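Local coordinates for DUF2666 domain-containing protein (Pyrococcus furiosus, PDB 3V68) that is of uncertain biochemical function but probably binds double-stranded DNA, at residues E50-N55 and R84-D89; N55-I60 and K102-R107; K94-E99 and S241-K246. All coordinates share one frame; numbering follows the deposited sequence.

From the N terminus, the chain first reaches 50-55, which pairs with 84-89 in interaction 1 and closes a largely helical loop over helices 66-73 and 76-83. Interaction 2 joins 55-60 to 102-107 and crosses the first: 55-60, sharing Asn55 with interaction 1, runs into that loop and its partner lies beyond; helix 54-58 serves both. Interaction 3 starts after interaction 1 closes, but crosses interaction 2, joining the earlier part of helix 91-110 to 241-246 near the C terminus. Interactions 1 and 2 lie within the first DUF2666 region, the latter seating helix 54-58 on helix 91-110; interaction 3 ties that region to the second. Leu97 packs against Lys51 and Val86, joining interactions 1 and 3.

Interaction 1 (E50-N55 and R84-D89); sequences EKIDVN and RLVMED
Ile52 and Val86 form a single antiparallel beta bridge between two loop segments, with their CA atoms 4.6 Å apart. They are a non-hydrogen-bonded pair, and the bonds lie on the flanking residues: Met87 N donates to Lys51 O at 2.8 Å, and Asp53 N donates almost straight to Leu85 O at 2.8 Å (175°). Beneath the bridge, Ile52 and Val86 meet loosely through CG1 and CG2, and Val86 turns onto Leu97 and Val98 of helix 91-110. The Lys51 side chain starts by leaving the other segment, CB pointing away from it. CG lies beside the backbone N (chi1 -60°), and two further bends carry the chain back. CE then comes 3.2 Å from Met87 O and also rests on Leu97. At the tip, NZ donates to Met87 O at 2.9 Å, and at the same distance of 2.9 Å it forms a salt bridge with Glu88 OE1, approaching on the anti side and 30° out of the carboxylate plane. Tyr247 OH is a further hydrogen-bond partner of this ammonium group. An alanine here would probably leave Glu88 OE1 without its charged mate and Met87 O without its lysine donor. Met87 lies over the backbone of the facing segment, its CE 3.6 Å from Ile52 N. Asp53 is the N-cap of helix 54-58: OD1 accepts a bond from Gly56 N, while OD2 touches Leu85 CD2 at 3.8 Å.

Interaction 2 (N55-I60 and K102-R107); sequences NGLLSI and KAVLTR
Leu57 reaches from the short helix 54-58 into the flank of the long helix 91-110, where its two methyls meet different residues of one turn. CD1 lies 4.0 Å from Leu105 CB, and CD2 lies 3.9 Å from Val104 CG1, so the branch of Leu57 straddles neighbouring side chains. The Leu57 CB already points toward 102-107, and CG, anti to the backbone N (chi1 179°), continues that way. Leu105 returns the contact: its CD1 packs 3.5 Å from Leu57 O, a carbonyl already hydrogen-bonded to Ile60 N, and its CD2 meets Ile60 CD1 at 4.1 Å, these two side chains crossing at about a right angle. This is the closely packed, buried part, and Ile82 of helix 76-83 touches both Leu57 and Leu105, with Leu73 of helix 66-73 packing on Leu105 as well. Leu58 forms the solvent-side margin. The residue is exposed, and across the contact it offers a single methyl, CD2, at the similar distance of 4.0 Å from Val104 CG1, while its side chain also touches Glu108. The hydroxyls of the two segments turn to their own backbones: Ser59 OG donates to Asn55 O, and Thr106 OG1 to Lys102 O, which Thr106 N reaches from the opposite face of its plane. No hydrogen bond spans the two segments, so the short helix is held here by apolar packing of branched side chains, which would depend on shape fit and burial rather than on directional bonds.

Interaction 3 (K94-E99 and S241-K246); sequences KKLLVE and SKNLEK
Around Leu96 and Asn243, whose CA atoms are 5.2 Å apart, helices 91-110 and 241-248 form a roughly antiparallel pair; their segment axes approach to 9.0 Å with 148° between the N-to-C directions. This helix pair joins the two DUF2666 regions of the chain. Asn243 carries the polar part of the contact, using both N-H groups of its buried amide. One runs nearly straight to Leu96 O (Asn243 ND2 to Leu96 O, 3.0 Å), lying in the carbonyl plane on a lone pair. The other meets Glu99 OE1 from above the carboxylate plane, with Asn243 ND2 and Glu99 OE1 2.8 Å apart. Both acceptors lie close to the amide plane, which should hold the amide against rotation. The second carboxylate oxygen of Glu99, OE2, forms a salt bridge with Lys236, so the residue that grips Asn243 is itself braced. Apolar contacts flank this network. Leu96 CD1 rests 3.6 Å from Lys246 CG, on the aliphatic base of that lysine. Elsewhere, Leu97 and Leu244 meet by their CD2 methyls at 4.2 Å. One water completes the polar link, donating to Asn243 OD1 at 2.7 Å and to Glu99 OE1 at 3.1 Å.

Interaction 1 (E50-N55 and R84-D89)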
ATOM      1  N   GLU A  50      -0.695  18.036  -3.356  1.00 17.83           N
ATOM      2  CA  GLU A  50      -1.088  18.895  -4.479  1.00 18.29           C
ATOM      3  C   GLU A  50      -2.566  18.701  -4.834  1.00 18.25           C
ATOM      4  O   GLU A  50      -3.218  19.632  -5.318  1.00 18.60           O
ATOM      5  CB  GLU A  50      -0.215  18.625  -5.718  1.00 18.62           C
ATOM      6  CG  GLU A  50       1.284  18.913  -5.538  1.00 20.22           C
ATOM      7  CD  GLU A  50       2.191  18.131  -6.497  1.00 21.57           C
ATOM      8  OE1 GLU A  50       1.784  17.059  -7.007  1.00 20.80           O
ATOM      9  OE2 GLU A  50       3.334  18.583  -6.729  1.00 23.22           O
ATOM     10  N   LYS A  51      -3.087  17.500  -4.576  1.00 17.53           N
ATOM     11  CA  LYS A  51      -4.434  17.115  -5.010  1.00 17.34           C
ATOM     12  C   LYS A  51      -5.367  16.678  -3.878  1.00 16.91           C
ATOM     13  O   LYS A  51      -6.588  16.657  -4.050  1.00 17.07           O
ATOM     14  CB  LYS A  51      -4.357  15.993  -6.057  1.00 17.59           C
ATOM     15  CG  LYS A  51      -3.585  16.331  -7.341  1.00 18.46           C
ATOM     16  CD  LYS A  51      -4.100  17.594  -8.017  1.00 19.10           C
ATOM     17  CE  LYS A  51      -5.572  17.488  -8.389  1.00 20.38           C
ATOM     18  NZ  LYS A  51      -5.996  18.644  -9.223  1.00 21.23           N
ATOM     19  N   ILE A  52      -4.793  16.324  -2.730  1.00 16.22           N
ATOM     20  CA  ILE A  52      -5.567  15.831  -1.591  1.00 15.98           C
ATOM     21  C   ILE A  52      -5.106  16.545  -0.323  1.00 16.05           C
ATOM     22  O   ILE A  52      -3.904  16.655  -0.066  1.00 16.31           O
ATOM     23  CB  ILE A  52      -5.426  14.279  -1.421  1.00 15.55           C
ATOM     24  CG1 ILE A  52      -5.956  13.537  -2.656  1.00 15.52           C
ATOM     25  CG2 ILE A  52      -6.147  13.783  -0.151  1.00 15.51           C
ATOM     26  CD1 ILE A  52      -5.469  12.088  -2.782  1.00 15.80           C
ATOM     27  N   ASP A  53      -6.062  17.044   0.455  1.00 16.15           N
ATOM     28  CA  ASP A  53      -5.763  17.639   1.752  1.00 16.39           C
ATOM     29  C   ASP A  53      -5.507  16.499   2.731  1.00 16.43           C
ATOM     30  O   ASP A  53      -6.430  16.014   3.387  1.00 15.96           O
ATOM     31  CB  ASP A  53      -6.940  18.509   2.215  1.00 16.34           C
ATOM     32  CG  ASP A  53      -6.697  19.184   3.567  1.00 17.34           C
ATOM     33  OD1 ASP A  53      -5.681  18.900   4.243  1.00 17.85           O
ATOM     34  OD2 ASP A  53      -7.550  20.005   3.965  1.00 17.55           O
ATOM     35  N   VAL A  54      -4.248  16.067   2.813  1.00 17.16           N
ATOM     36  CA  VAL A  54      -3.892  14.880   3.598  1.00 17.99           C
ATOM     37  C   VAL A  54      -4.048  15.084   5.107  1.00 18.30           C
ATOM     38  O   VAL A  54      -4.495  14.179   5.811  1.00 17.98           O
ATOM     39  CB  VAL A  54      -2.479  14.360   3.245  1.00 18.16           C
ATOM     40  CG1 VAL A  54      -2.098  13.164   4.121  1.00 18.49           C
ATOM     41  CG2 VAL A  54      -2.437  13.958   1.775  1.00 18.43           C
ATOM     42  N   ASN A  55      -3.706  16.275   5.595  1.00 19.15           N
ATOM     43  CA  ASN A  55      -3.927  16.589   7.006  1.00 20.13           C
ATOM     44  C   ASN A  55      -5.395  16.413   7.393  1.00 19.91           C
ATOM     45  O   ASN A  55      -5.704  15.786   8.405  1.00 20.00           O
ATOM     46  CB  ASN A  55      -3.436  18.000   7.339  1.00 20.75           C
ATOM     47  CG  ASN A  55      -1.919  18.111   7.317  1.00 22.70           C
ATOM     48  OD1 ASN A  55      -1.358  18.926   6.584  1.00 25.78           O
ATOM     49  ND2 ASN A  55      -1.248  17.288   8.120  1.00 25.63           N
ATOM     50  N   ARG A  84     -14.705  15.910  -0.243  1.00 16.11           N
ATOM     51  CA  ARG A  84     -14.487  17.310   0.132  1.00 16.54           C
ATOM     52  C   ARG A  84     -13.019  17.672   0.331  1.00 16.49           C
ATOM     53  O   ARG A  84     -12.655  18.850   0.342  1.00 16.81           O
ATOM     54  CB  ARG A  84     -15.312  17.660   1.368  1.00 16.94           C
ATOM     55  CG  ARG A  84     -16.756  17.851   1.013  1.00 18.64           C
ATOM     56  CD  ARG A  84     -17.653  18.028   2.200  1.00 20.59           C
ATOM     57  NE  ARG A  84     -18.966  18.452   1.727  1.00 23.05           N
ATOM     58  CZ  ARG A  84     -20.091  18.368   2.424  1.00 23.36           C
ATOM     59  NH1 ARG A  84     -20.093  17.867   3.650  1.00 23.79           N
ATOM     60  NH2 ARG A  84     -21.224  18.790   1.881  1.00 24.30           N
ATOM     61  N   LEU A  85     -12.176  16.657   0.480  1.00 16.04           N
ATOM     62  CA  LEU A  85     -10.756  16.865   0.702  1.00 15.63           C
ATOM     63  C   LEU A  85      -9.936  16.714  -0.583  1.00 15.60           C
ATOM     64  O   LEU A  85      -8.713  16.845  -0.560  1.00 15.74           O
ATOM     65  CB  LEU A  85     -10.254  15.907   1.788  1.00 15.54           C
ATOM     66  CG  LEU A  85     -10.875  16.099   3.177  1.00 15.75           C
ATOM     67  CD1 LEU A  85     -10.728  14.841   4.005  1.00 16.96           C
ATOM     68  CD2 LEU A  85     -10.269  17.299   3.909  1.00 16.65           C
ATOM     69  N   VAL A  86     -10.621  16.453  -1.695  1.00 15.57           N
ATOM     70  CA  VAL A  86      -9.968  16.278  -2.994  1.00 15.96           C
ATOM     71  C   VAL A  86     -10.100  17.551  -3.827  1.00 16.62           C
ATOM     72  O   VAL A  86     -11.212  17.989  -4.144  1.00 16.07           O
ATOM     73  CB  VAL A  86     -10.534  15.057  -3.763  1.00 15.89           C
ATOM     74  CG1 VAL A  86      -9.983  15.002  -5.182  1.00 15.73           C
ATOM     75  CG2 VAL A  86     -10.208  13.761  -3.020  1.00 15.87           C
ATOM     76  N   MET A  87      -8.956  18.133  -4.178  1.00 17.23           N
ATOM     77  CA  MET A  87      -8.914  19.373  -4.947  1.00 18.45           C
ATOM     78  C   MET A  87      -8.962  19.084  -6.444  1.00 18.95           C
ATOM     79  O   MET A  87      -7.959  19.197  -7.150  1.00 19.03           O
ATOM     80  CB  MET A  87      -7.669  20.191  -4.590  1.00 18.71           C
ATOM     81  CG  MET A  87      -7.661  20.748  -3.169  1.00 19.82           C
ATOM     82  SD  MET A  87      -7.016  19.603  -1.927  1.00 22.95           S
ATOM     83  CE  MET A  87      -5.253  19.827  -2.111  1.00 21.86           C
ATOM     84  N   GLU A  88     -10.146  18.712  -6.920  1.00 19.85           N
ATOM     85  CA  GLU A  88     -10.357  18.404  -8.326  1.00 20.96           C
ATOM     86  C   GLU A  88     -11.807  18.673  -8.693  1.00 21.86           C
ATOM     87  O   GLU A  88     -12.718  18.311  -7.942  1.00 22.28           O
ATOM     88  CB  GLU A  88      -9.984  16.942  -8.619  1.00 20.75           C
ATOM     89  CG  GLU A  88     -10.134  16.521 -10.088  1.00 20.83           C
ATOM     90  CD  GLU A  88      -9.360  17.416 -11.045  1.00 21.68           C
ATOM     91  OE1 GLU A  88      -8.132  17.561 -10.883  1.00 22.24           O
ATOM     92  OE2 GLU A  88      -9.989  17.979 -11.966  1.00 22.37           O
ATOM     93  N   ASP A  89     -12.002  19.310  -9.846  1.00 23.07           N
ATOM     94  CA  ASP A  89     -13.330  19.673 -10.332  1.00 24.23           C
ATOM     95  C   ASP A  89     -13.855  18.669 -11.347  1.00 24.25           C
ATOM     96  O   ASP A  89     -15.063  18.435 -11.420  1.00 24.50           O
ATOM     97  CB  ASP A  89     -13.306  21.069 -10.962  1.00 24.77           C
ATOM     98  CG  ASP A  89     -12.735  22.123 -10.034  1.00 26.93           C
ATOM     99  OD1 ASP A  89     -12.056  23.041 -10.537  1.00 29.93           O
ATOM    100  OD2 ASP A  89     -12.960  22.039  -8.806  1.00 30.37           O
TER

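Interaction 2 (N55-I60 and K102-R107)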
ATOM      1  N   ASN A  55      -3.706  16.275   5.595  1.00 19.15           N
ATOM      2  CA  ASN A  55      -3.927  16.589   7.006  1.00 20.13           C
ATOM      3  C   ASN A  55      -5.395  16.413   7.393  1.00 19.91           C
ATOM      4  O   ASN A  55      -5.704  15.786   8.405  1.00 20.00           O
ATOM      5  CB  ASN A  55      -3.436  18.000   7.339  1.00 20.75           C
ATOM      6  CG  ASN A  55      -1.919  18.111   7.317  1.00 22.70           C
ATOM      7  OD1 ASN A  55      -1.358  18.926   6.584  1.00 25.78           O
ATOM      8  ND2 ASN A  55      -1.248  17.288   8.120  1.00 25.63           N
ATOM      9  N   GLY A  56      -6.289  16.945   6.562  1.00 19.98           N
ATOM     10  CA  GLY A  56      -7.723  16.773   6.752  1.00 20.09           C
ATOM     11  C   GLY A  56      -8.148  15.319   6.661  1.00 20.44           C
ATOM     12  O   GLY A  56      -8.961  14.850   7.457  1.00 20.41           O
ATOM     13  N   LEU A  57      -7.583  14.605   5.688  1.00 20.81           N
ATOM     14  CA  LEU A  57      -7.919  13.199   5.462  1.00 21.26           C
ATOM     15  C   LEU A  57      -7.620  12.332   6.679  1.00 22.03           C
ATOM     16  O   LEU A  57      -8.474  11.569   7.130  1.00 21.92           O
ATOM     17  CB  LEU A  57      -7.185  12.661   4.228  1.00 21.03           C
ATOM     18  CG  LEU A  57      -7.407  11.191   3.854  1.00 20.65           C
ATOM     19  CD1 LEU A  57      -8.844  10.926   3.408  1.00 19.81           C
ATOM     20  CD2 LEU A  57      -6.420  10.790   2.771  1.00 19.16           C
ATOM     21  N   LEU A  58      -6.409  12.471   7.207  1.00 23.13           N
ATOM     22  CA  LEU A  58      -5.968  11.672   8.347  1.00 24.48           C
ATOM     23  C   LEU A  58      -6.565  12.153   9.674  1.00 25.12           C
ATOM     24  O   LEU A  58      -6.377  11.516  10.714  1.00 25.57           O
ATOM     25  CB  LEU A  58      -4.437  11.627   8.405  1.00 24.57           C
ATOM     26  CG  LEU A  58      -3.715  11.060   7.172  1.00 25.40           C
ATOM     27  CD1 LEU A  58      -2.204  11.152   7.340  1.00 26.31           C
ATOM     28  CD2 LEU A  58      -4.136   9.626   6.869  1.00 26.55           C
ATOM     29  N   SER A  59      -7.293  13.269   9.625  1.00 25.77           N
ATOM     30  CA  SER A  59      -8.006  13.791  10.793  1.00 26.36           C
ATOM     31  C   SER A  59      -9.455  13.305  10.868  1.00 26.67           C
ATOM     32  O   SER A  59     -10.161  13.602  11.836  1.00 27.10           O
ATOM     33  CB  SER A  59      -7.963  15.323  10.815  1.00 26.24           C
ATOM     34  OG  SER A  59      -6.636  15.789  10.976  1.00 27.08           O
ATOM     35  N   ILE A  60      -9.896  12.564   9.851  1.00 26.98           N
ATOM     36  CA  ILE A  60     -11.243  11.985   9.837  1.00 27.20           C
ATOM     37  C   ILE A  60     -11.368  10.961  10.962  1.00 27.56           C
ATOM     38  O   ILE A  60     -10.512  10.085  11.115  1.00 27.75           O
ATOM     39  CB  ILE A  60     -11.594  11.337   8.470  1.00 27.17           C
ATOM     40  CG1 ILE A  60     -11.671  12.405   7.371  1.00 26.93           C
ATOM     41  CG2 ILE A  60     -12.916  10.558   8.549  1.00 26.85           C
ATOM     42  CD1 ILE A  60     -11.809  11.845   5.966  1.00 26.57           C
ATOM     43  N   LYS A 102      -9.111   7.266  -0.202  1.00 12.85           N
ATOM     44  CA  LYS A 102      -9.789   6.215   0.555  1.00 13.63           C
ATOM     45  C   LYS A 102      -8.824   5.095   0.951  1.00 13.48           C
ATOM     46  O   LYS A 102      -8.888   4.592   2.066  1.00 13.43           O
ATOM     47  CB  LYS A 102     -10.952   5.654  -0.264  1.00 13.85           C
ATOM     48  CG  LYS A 102     -11.914   4.761   0.497  1.00 15.78           C
ATOM     49  CD  LYS A 102     -12.990   4.277  -0.460  1.00 18.74           C
ATOM     50  CE  LYS A 102     -13.802   3.146   0.126  1.00 20.47           C
ATOM     51  NZ  LYS A 102     -14.836   2.673  -0.839  1.00 20.96           N
ATOM     52  N   ALA A 103      -7.926   4.718   0.044  1.00 13.14           N
ATOM     53  CA  ALA A 103      -6.924   3.687   0.334  1.00 12.95           C
ATOM     54  C   ALA A 103      -5.941   4.132   1.414  1.00 13.20           C
ATOM     55  O   ALA A 103      -5.526   3.327   2.247  1.00 13.49           O
ATOM     56  CB  ALA A 103      -6.174   3.281  -0.930  1.00 13.14           C
ATOM     57  N   VAL A 104      -5.574   5.415   1.390  1.00 13.56           N
ATOM     58  CA  VAL A 104      -4.680   5.982   2.401  1.00 13.37           C
ATOM     59  C   VAL A 104      -5.364   5.951   3.765  1.00 13.67           C
ATOM     60  O   VAL A 104      -4.782   5.495   4.754  1.00 13.90           O
ATOM     61  CB  VAL A 104      -4.244   7.426   2.029  1.00 13.35           C
ATOM     62  CG1 VAL A 104      -3.621   8.141   3.221  1.00 12.91           C
ATOM     63  CG2 VAL A 104      -3.267   7.391   0.868  1.00 13.90           C
ATOM     64  N   LEU A 105      -6.609   6.420   3.800  1.00 13.59           N
ATOM     65  CA  LEU A 105      -7.387   6.437   5.034  1.00 13.80           C
ATOM     66  C   LEU A 105      -7.606   5.022   5.579  1.00 13.44           C
ATOM     67  O   LEU A 105      -7.426   4.771   6.766  1.00 13.70           O
ATOM     68  CB  LEU A 105      -8.729   7.146   4.818  1.00 13.95           C
ATOM     69  CG  LEU A 105      -9.641   7.279   6.040  1.00 14.70           C
ATOM     70  CD1 LEU A 105      -8.969   8.121   7.120  1.00 15.32           C
ATOM     71  CD2 LEU A 105     -10.991   7.866   5.659  1.00 14.98           C
ATOM     72  N   THR A 106      -7.979   4.101   4.696  1.00 13.31           N
ATOM     73  CA  THR A 106      -8.218   2.714   5.084  1.00 12.94           C
ATOM     74  C   THR A 106      -6.990   2.071   5.743  1.00 13.00           C
ATOM     75  O   THR A 106      -7.108   1.437   6.796  1.00 12.89           O
ATOM     76  CB  THR A 106      -8.712   1.885   3.876  1.00 12.67           C
ATOM     77  OG1 THR A 106      -9.931   2.457   3.389  1.00 13.17           O
ATOM     78  CG2 THR A 106      -8.963   0.430   4.264  1.00 12.43           C
ATOM     79  N   ARG A 107      -5.813   2.260   5.148  1.00 13.23           N
ATOM     80  CA  ARG A 107      -4.584   1.735   5.732  1.00 13.48           C
ATOM     81  C   ARG A 107      -4.336   2.314   7.126  1.00 13.70           C
ATOM     82  O   ARG A 107      -4.049   1.574   8.058  1.00 13.63           O
ATOM     83  CB  ARG A 107      -3.370   2.007   4.834  1.00 13.37           C
ATOM     84  CG  ARG A 107      -2.018   1.629   5.486  1.00 13.11           C
ATOM     85  CD  ARG A 107      -0.820   1.789   4.533  1.00 13.10           C
ATOM     86  NE  ARG A 107      -0.813   0.729   3.532  1.00 14.65           N
ATOM     87  CZ  ARG A 107       0.025  -0.304   3.515  1.00 12.47           C
ATOM     88  NH1 ARG A 107       0.993  -0.421   4.421  1.00 12.51           N
ATOM     89  NH2 ARG A 107      -0.086  -1.208   2.552  1.00 12.73           N
TER

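Interaction 3 (K94-E99 and S241-K246)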
ATOM      1  N   LYS A  94     -11.642  13.300 -10.321  1.00 19.80           N
ATOM      2  CA  LYS A  94     -11.959  13.335  -8.889  1.00 19.04           C
ATOM      3  C   LYS A  94     -12.213  11.930  -8.333  1.00 18.83           C
ATOM      4  O   LYS A  94     -11.731  11.588  -7.247  1.00 18.34           O
ATOM      5  CB  LYS A  94     -13.156  14.253  -8.616  1.00 19.01           C
ATOM      6  CG  LYS A  94     -13.435  14.467  -7.138  1.00 18.82           C
ATOM      7  CD  LYS A  94     -14.582  15.437  -6.918  1.00 18.42           C
ATOM      8  CE  LYS A  94     -14.807  15.679  -5.435  1.00 19.38           C
ATOM      9  NZ  LYS A  94     -15.809  16.757  -5.193  1.00 20.32           N
ATOM     10  N   LYS A  95     -12.952  11.119  -9.089  1.00 18.51           N
ATOM     11  CA  LYS A  95     -13.239   9.740  -8.701  1.00 18.67           C
ATOM     12  C   LYS A  95     -11.946   8.946  -8.493  1.00 18.04           C
ATOM     13  O   LYS A  95     -11.827   8.196  -7.520  1.00 18.17           O
ATOM     14  CB  LYS A  95     -14.137   9.055  -9.743  1.00 18.89           C
ATOM     15  CG  LYS A  95     -14.685   7.697  -9.305  1.00 21.55           C
ATOM     16  CD  LYS A  95     -15.615   7.073 -10.345  1.00 24.74           C
ATOM     17  CE  LYS A  95     -16.117   5.708  -9.868  1.00 26.40           C
ATOM     18  NZ  LYS A  95     -16.919   4.976 -10.898  1.00 27.82           N
ATOM     19  N   LEU A  96     -10.987   9.127  -9.400  1.00 17.26           N
ATOM     20  CA  LEU A  96      -9.687   8.456  -9.308  1.00 16.54           C
ATOM     21  C   LEU A  96      -8.947   8.832  -8.028  1.00 15.72           C
ATOM     22  O   LEU A  96      -8.391   7.962  -7.343  1.00 15.43           O
ATOM     23  CB  LEU A  96      -8.825   8.781 -10.527  1.00 16.66           C
ATOM     24  CG  LEU A  96      -9.291   8.263 -11.891  1.00 17.74           C
ATOM     25  CD1 LEU A  96      -8.422   8.867 -12.972  1.00 18.83           C
ATOM     26  CD2 LEU A  96      -9.263   6.737 -11.952  1.00 18.89           C
ATOM     27  N   LEU A  97      -8.966  10.123  -7.702  1.00 15.00           N
ATOM     28  CA  LEU A  97      -8.265  10.634  -6.522  1.00 14.47           C
ATOM     29  C   LEU A  97      -8.966  10.274  -5.214  1.00 14.16           C
ATOM     30  O   LEU A  97      -8.300  10.009  -4.209  1.00 14.03           O
ATOM     31  CB  LEU A  97      -8.044  12.146  -6.627  1.00 14.61           C
ATOM     32  CG  LEU A  97      -7.093  12.610  -7.735  1.00 14.96           C
ATOM     33  CD1 LEU A  97      -7.232  14.111  -7.963  1.00 16.33           C
ATOM     34  CD2 LEU A  97      -5.644  12.241  -7.419  1.00 16.09           C
ATOM     35  N   VAL A  98     -10.298  10.254  -5.229  1.00 13.76           N
ATOM     36  CA  VAL A  98     -11.078   9.803  -4.070  1.00 13.73           C
ATOM     37  C   VAL A  98     -10.726   8.363  -3.685  1.00 13.77           C
ATOM     38  O   VAL A  98     -10.567   8.054  -2.505  1.00 13.68           O
ATOM     39  CB  VAL A  98     -12.611   9.978  -4.285  1.00 13.89           C
ATOM     40  CG1 VAL A  98     -13.414   9.204  -3.246  1.00 14.18           C
ATOM     41  CG2 VAL A  98     -12.987  11.454  -4.228  1.00 13.91           C
ATOM     42  N   GLU A  99     -10.577   7.491  -4.680  1.00 13.65           N
ATOM     43  CA  GLU A  99     -10.199   6.108  -4.404  1.00 13.91           C
ATOM     44  C   GLU A  99      -8.799   6.002  -3.779  1.00 13.28           C
ATOM     45  O   GLU A  99      -8.577   5.197  -2.864  1.00 13.06           O
ATOM     46  CB  GLU A  99     -10.299   5.247  -5.665  1.00 14.15           C
ATOM     47  CG  GLU A  99     -10.222   3.751  -5.370  1.00 16.52           C
ATOM     48  CD  GLU A  99     -10.301   2.876  -6.606  1.00 19.52           C
ATOM     49  OE1 GLU A  99     -10.234   3.399  -7.741  1.00 20.96           O
ATOM     50  OE2 GLU A  99     -10.428   1.646  -6.431  1.00 21.76           O
ATOM     51  N   SER A 241      -1.714   2.562  -8.078  1.00 13.88           N
ATOM     52  CA  SER A 241      -0.831   3.447  -8.835  1.00 14.31           C
ATOM     53  C   SER A 241      -1.474   3.876 -10.152  1.00 14.42           C
ATOM     54  O   SER A 241      -1.251   4.992 -10.611  1.00 14.43           O
ATOM     55  CB  SER A 241       0.525   2.787  -9.107  1.00 14.39           C
ATOM     56  OG  SER A 241       0.397   1.746 -10.060  1.00 15.09           O
ATOM     57  N   LYS A 242      -2.275   2.989 -10.740  1.00 15.01           N
ATOM     58  CA  LYS A 242      -2.923   3.279 -12.021  1.00 15.64           C
ATOM     59  C   LYS A 242      -3.822   4.516 -11.949  1.00 15.32           C
ATOM     60  O   LYS A 242      -3.935   5.252 -12.924  1.00 15.42           O
ATOM     61  CB  LYS A 242      -3.663   2.057 -12.586  1.00 16.20           C
ATOM     62  CG  LYS A 242      -4.913   1.592 -11.841  1.00 19.10           C
ATOM     63  CD  LYS A 242      -5.561   0.433 -12.585  1.00 23.74           C
ATOM     64  CE  LYS A 242      -6.954   0.115 -12.070  1.00 25.52           C
ATOM     65  NZ  LYS A 242      -7.627  -0.903 -12.928  1.00 28.06           N
ATOM     66  N   ASN A 243      -4.444   4.750 -10.793  1.00 15.07           N
ATOM     67  CA  ASN A 243      -5.272   5.948 -10.614  1.00 15.11           C
ATOM     68  C   ASN A 243      -4.450   7.223 -10.764  1.00 15.58           C
ATOM     69  O   ASN A 243      -4.886   8.188 -11.391  1.00 15.41           O
ATOM     70  CB  ASN A 243      -5.984   5.939  -9.259  1.00 14.89           C
ATOM     71  CG  ASN A 243      -7.059   4.874  -9.164  1.00 14.74           C
ATOM     72  OD1 ASN A 243      -6.916   3.776  -9.706  1.00 15.55           O
ATOM     73  ND2 ASN A 243      -8.139   5.186  -8.449  1.00 14.57           N
ATOM     74  N   LEU A 244      -3.244   7.207 -10.205  1.00 15.96           N
ATOM     75  CA  LEU A 244      -2.356   8.357 -10.257  1.00 16.55           C
ATOM     76  C   LEU A 244      -1.745   8.507 -11.650  1.00 17.69           C
ATOM     77  O   LEU A 244      -1.561   9.623 -12.131  1.00 17.85           O
ATOM     78  CB  LEU A 244      -1.278   8.258  -9.169  1.00 16.37           C
ATOM     79  CG  LEU A 244      -1.788   8.253  -7.720  1.00 15.67           C
ATOM     80  CD1 LEU A 244      -0.659   7.915  -6.740  1.00 16.05           C
ATOM     81  CD2 LEU A 244      -2.458   9.581  -7.354  1.00 16.58           C
ATOM     82  N   GLU A 245      -1.462   7.369 -12.287  1.00 19.00           N
ATOM     83  CA  GLU A 245      -0.989   7.311 -13.669  1.00 20.76           C
ATOM     84  C   GLU A 245      -2.003   7.971 -14.602  1.00 21.41           C
ATOM     85  O   GLU A 245      -1.642   8.826 -15.413  1.00 21.63           O
ATOM     86  CB  GLU A 245      -0.763   5.848 -14.073  1.00 20.96           C
ATOM     87  CG  GLU A 245      -0.025   5.625 -15.394  1.00 23.82           C
ATOM     88  CD  GLU A 245       0.157   4.144 -15.715  1.00 26.68           C
ATOM     89  OE1 GLU A 245       0.209   3.318 -14.771  1.00 28.75           O
ATOM     90  OE2 GLU A 245       0.250   3.805 -16.914  1.00 29.10           O
ATOM     91  N   LYS A 246      -3.271   7.583 -14.458  1.00 22.12           N
ATOM     92  CA  LYS A 246      -4.352   8.117 -15.294  1.00 22.79           C
ATOM     93  C   LYS A 246      -4.586   9.610 -15.058  1.00 23.04           C
ATOM     94  O   LYS A 246      -4.872  10.347 -16.006  1.00 23.12           O
ATOM     95  CB  LYS A 246      -5.647   7.314 -15.102  1.00 22.87           C
ATOM     96  CG  LYS A 246      -6.808   7.711 -16.030  1.00 24.49           C
ATOM     97  CD  LYS A 246      -6.498   7.462 -17.502  1.00 26.43           C
ATOM     98  CE  LYS A 246      -7.541   8.116 -18.396  1.00 27.92           C
ATOM     99  NZ  LYS A 246      -7.252   7.907 -19.843  1.00 29.24           N
TER
HETATM  100  O   HOH W   1      -8.165   1.498  -9.119  1.00 26.60           O